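PDB 3CG0: response regulator receiver modulated diguanylate cyclase with PAS/PAC sensor from Desulfovibrio desulfuricans subsp. desulfuricans str., which makes the second messenger cyclic di-GMP from GTP, probably under the control of a receiver domain, the part present here, and a PAS sensor. Local coordinates for the interface of chains A and B. Coordinates in Å, arbitrary orientation; residue numbers count along the deposited sequence, not the author numbering. Chains: chain A/B, Response regulator receiver modulated diguanylate cyclase with PAS/PAC sensor.

Contact 1: the interface of chains A and B. Residues chain A 16, 18, 21, 61, 88; chain B 17-18, 111.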
# COMPACT_ATOMS: atom_id res chain seq x y z
N GLU A 16 10.55 -9.44 8.46
CA GLU A 16 10.57 -8.07 7.96
C GLU A 16 11.78 -7.93 7.05
O GLU A 16 12.91 -8.18 7.48
CB GLU A 16 10.64 -7.10 9.15
CG GLU A 16 10.82 -5.61 8.82
CD GLU A 16 9.70 -5.05 7.97
OE1 GLU A 16 8.54 -5.12 8.42
OE2 GLU A 16 9.97 -4.56 6.86
N GLY A 18 12.60 -4.97 5.42
CA GLY A 18 13.11 -3.59 5.54
C GLY A 18 14.22 -3.46 6.56
O GLY A 18 14.04 -3.80 7.72
N ALA A 21 13.24 -0.80 9.42
CA ALA A 21 12.17 -1.33 10.25
C ALA A 21 12.65 -2.52 11.07
O ALA A 21 12.31 -2.62 12.24
CB ALA A 21 10.97 -1.71 9.40
N ASP A 61 5.73 -8.82 8.16
CA ASP A 61 5.37 -7.80 7.20
C ASP A 61 4.50 -8.39 6.12
O ASP A 61 4.79 -9.47 5.61
CB ASP A 61 6.58 -7.12 6.58
CG ASP A 61 6.23 -5.74 5.97
OD1 ASP A 61 5.42 -5.67 5.03
OD2 ASP A 61 6.78 -4.73 6.43
N ILE A 88 2.84 -6.38 9.97
CA ILE A 88 3.42 -5.03 9.83
C ILE A 88 3.03 -4.53 8.45
O ILE A 88 3.23 -5.23 7.46
CB ILE A 88 4.96 -5.04 9.96
CG1 ILE A 88 5.38 -5.59 11.32
CG2 ILE A 88 5.50 -3.64 9.81
CD1 ILE A 88 6.75 -6.23 11.29
N ASP B 17 15.04 -0.13 0.47
CA ASP B 17 15.17 -0.38 1.91
C ASP B 17 15.20 -1.86 2.24
O ASP B 17 15.84 -2.26 3.20
CB ASP B 17 14.02 0.31 2.66
CG ASP B 17 14.06 0.08 4.17
OD1 ASP B 17 15.08 0.44 4.81
OD2 ASP B 17 13.07 -0.45 4.72
N GLY B 18 14.50 -2.66 1.44
CA GLY B 18 14.33 -4.09 1.67
C GLY B 18 15.55 -4.86 1.21
O GLY B 18 15.99 -4.69 0.09
N LYS B 111 3.86 1.10 9.76
CA LYS B 111 5.18 1.70 9.96
C LYS B 111 5.09 3.23 9.92
O LYS B 111 4.26 3.77 9.20
CB LYS B 111 6.13 1.20 8.86
CG LYS B 111 6.54 -0.26 9.01
CD LYS B 111 7.60 -0.67 8.00
CE LYS B 111 7.00 -1.29 6.74
NZ LYS B 111 8.01 -2.12 5.99

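Contact 2: the interface of chains A and B. Residues chain A 62, 86-89; chain B 97, 107-110.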
# COMPACT_ATOMS: atom_id res chain seq x y z
N ILE A 62 3.45 -7.66 5.75
CA ILE A 62 2.47 -8.14 4.79
C ILE A 62 3.02 -8.11 3.35
O ILE A 62 2.44 -8.72 2.43
CB ILE A 62 1.15 -7.35 4.93
CG1 ILE A 62 -0.06 -8.22 4.51
CG2 ILE A 62 1.22 -6.00 4.19
CD1 ILE A 62 -1.42 -7.63 4.85
N ILE A 86 0.82 -10.66 14.25
CA ILE A 86 0.54 -9.26 13.97
C ILE A 86 1.25 -8.92 12.66
O ILE A 86 2.45 -9.14 12.52
CB ILE A 86 1.00 -8.34 15.14
CG1 ILE A 86 0.22 -8.65 16.43
CG2 ILE A 86 0.82 -6.86 14.78
CD1 ILE A 86 0.91 -8.15 17.71
N PHE A 87 0.49 -8.40 11.70
CA PHE A 87 1.05 -7.98 10.43
C PHE A 87 1.66 -6.58 10.55
O PHE A 87 1.07 -5.69 11.14
CB PHE A 87 -0.04 -7.95 9.35
CG PHE A 87 -0.40 -9.30 8.76
CD1 PHE A 87 0.52 -10.02 8.02
CD2 PHE A 87 -1.67 -9.83 8.93
CE1 PHE A 87 0.19 -11.24 7.43
CE2 PHE A 87 -2.02 -11.06 8.36
CZ PHE A 87 -1.10 -11.76 7.61
N ILE A 88 2.84 -6.38 9.97
CA ILE A 88 3.42 -5.03 9.83
C ILE A 88 3.03 -4.53 8.45
O ILE A 88 3.23 -5.23 7.46
CB ILE A 88 4.96 -5.04 9.96
CG1 ILE A 88 5.38 -5.59 11.32
CG2 ILE A 88 5.50 -3.64 9.81
CD1 ILE A 88 6.75 -6.23 11.29
N THR A 89 2.45 -3.33 8.38
CA THR A 89 1.98 -2.80 7.10
C THR A 89 2.65 -1.50 6.71
O THR A 89 3.33 -0.86 7.52
CB THR A 89 0.44 -2.60 7.08
OG1 THR A 89 0.06 -1.60 8.02
CG2 THR A 89 -0.26 -3.89 7.41
N PHE B 97 -5.55 -7.69 1.79
CA PHE B 97 -6.17 -7.64 3.13
C PHE B 97 -7.33 -8.62 3.30
O PHE B 97 -7.65 -9.02 4.42
CB PHE B 97 -6.61 -6.21 3.50
CG PHE B 97 -5.47 -5.29 3.84
CD1 PHE B 97 -4.71 -5.51 4.98
CD2 PHE B 97 -5.17 -4.21 3.04
CE1 PHE B 97 -3.65 -4.67 5.29
CE2 PHE B 97 -4.12 -3.36 3.34
CZ PHE B 97 -3.36 -3.60 4.48
N GLY B 107 -4.10 -8.14 14.61
CA GLY B 107 -4.37 -6.82 14.06
C GLY B 107 -3.20 -6.45 13.18
O GLY B 107 -2.41 -7.32 12.80
N TYR B 108 -3.10 -5.16 12.86
CA TYR B 108 -2.12 -4.60 11.91
C TYR B 108 -1.42 -3.37 12.50
O TYR B 108 -2.06 -2.48 13.04
CB TYR B 108 -2.82 -4.18 10.61
CG TYR B 108 -3.64 -5.28 9.95
CD1 TYR B 108 -3.07 -6.11 8.99
CD2 TYR B 108 -4.97 -5.49 10.30
CE1 TYR B 108 -3.81 -7.13 8.39
CE2 TYR B 108 -5.72 -6.52 9.71
CZ TYR B 108 -5.13 -7.33 8.75
OH TYR B 108 -5.86 -8.33 8.16
N LEU B 109 -0.10 -3.30 12.37
CA LEU B 109 0.66 -2.17 12.88
C LEU B 109 1.34 -1.50 11.69
O LEU B 109 2.13 -2.13 11.00
CB LEU B 109 1.70 -2.64 13.89
CG LEU B 109 1.29 -2.94 15.34
CD1 LEU B 109 2.36 -3.79 16.02
CD2 LEU B 109 1.06 -1.65 16.11
N ALA B 110 1.01 -0.23 11.44
CA ALA B 110 1.59 0.50 10.30
C ALA B 110 2.92 1.10 10.70
O ALA B 110 3.09 1.54 11.83
CB ALA B 110 0.63 1.60 9.82

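Contact 1: the interface of chains A and B
The ammonium nitrogen NZ of B:Lys111 is gripped by two carboxylates of the other chain, A:Asp61 and A:Glu16. Its stronger partner is A:Asp61, the aspartate that receives the phosphoryl group in receiver domains; NZ of B:Lys111 lies 2.9 Å from OD2 of A:Asp61, and the pair is both a hydrogen bond and a salt bridge. NZ meets OD2 on the syn side of the carboxylate, 19° out of its plane, while the two side chains cross at about a right angle. A:Glu16 comes tip to tip with the lysine, and OE2 of A:Glu16 makes a salt bridge at 3.2 Å to NZ of B:Lys111 that is weak as a hydrogen bond. OE2 of A:Glu16 also turns its anti lone pair to the backbone N of A:Gly18, 3.0 Å away, which steadies the carboxylate from its own chain. A bend at chi2 of A:Glu16 (60°) brings its carboxylate round to these two nitrogens.

Carbon packing lines the path of the B:Lys111 chain to the two carboxylates. CG of B:Lys111 rests against the CG2 methyl of A:Ile88 (3.6 Å), the two side chains crossing steeply. Farther along, CD of B:Lys111 touches CB of A:Ala21, in helix 19-32, at 3.8 Å. Beyond CD the chain bends at chi3 (-94°), turning CE and NZ toward A:Asp61. B:Lys111 is the conserved lysine of the receiver fold, so the active site joins an aspartate of one chain to a lysine of the other; A:Asp61 carries no phosphoryl group here.

To one side the A:Glu16 loop meets its counterpart. A:Gly18 and B:Gly18 form an antiparallel beta bridge, with their CA atoms 4.1 Å apart. Glu16 and Asp17 of each chain are the acidic pair that helps bind the metal ion in receiver domains. Beside the bridge, OD2 of B:Asp17 lies 3.2 Å from CA of A:Gly18.

Contact 2: the interface of chains A and B
A:Phe87 and B:Leu109 join the backbones of strand 85-89 of chain A and strand 107-110 of chain B into a parallel sheet; the partner's last strand thus completes the receiver sheet of chain A, in keeping with a swapped fold. The peptide N of B:Leu109 donates to O of A:Phe87 at 2.9 Å, nearly along the C=O axis. A:Phe87 returns a longer bond from its own N to O of B:Gly107 (3.3 Å). Farther along, N of A:Thr89, the conserved Thr/Ser of receiver domains, reaches O of B:Leu109 at 2.9 Å from above the carbonyl plane, 35° out of it.

Aromatic and methyl packing covers one face of this sheet. The side chains of A:Phe87 and B:Tyr108, the conserved aromatic of the last strand, lie alongside, pointing the same way, and CD2 of A:Phe87 meets CE1 of B:Tyr108 at 3.5 Å. A:Thr89 holds CG2 anti to the carbonyl carbon (chi1 65° for OG1), which points this methyl at CD1 of B:Tyr108, 3.9 Å away. CD1 of A:Ile62 meets CE1 of B:Phe97, from helix 94-101, at 3.7 Å, the two side chains nearly perpendicular. Within chain B, CE1 of B:Tyr108 meets the edge of the B:Phe97 ring in its plane, linking strand to helix.

On the opposite face A:Ile86 and B:Leu109 cross at a slant, the CG2 methyl of the isoleucine 3.7 Å from CD1 of the leucine.

Contacts 1 and 2 have C-alpha centres about 11 Å apart and share A:Ile88. Contact 2 sets the last strand of chain B beside strand 85-89 of chain A, where a receiver domain normally places its own last strand; contact 1 is where B:Lys111, at the end of that strand, enters the active site. Together they indicate an exchange of C-terminal parts that includes at least helix 94-101 and the last strand, in keeping with the alternate folding named for this structure. The two-fold repeats both contacts, so each composite active site takes its lysine from the partner. Whether the full-length enzyme pairs this way the structure alone does not show.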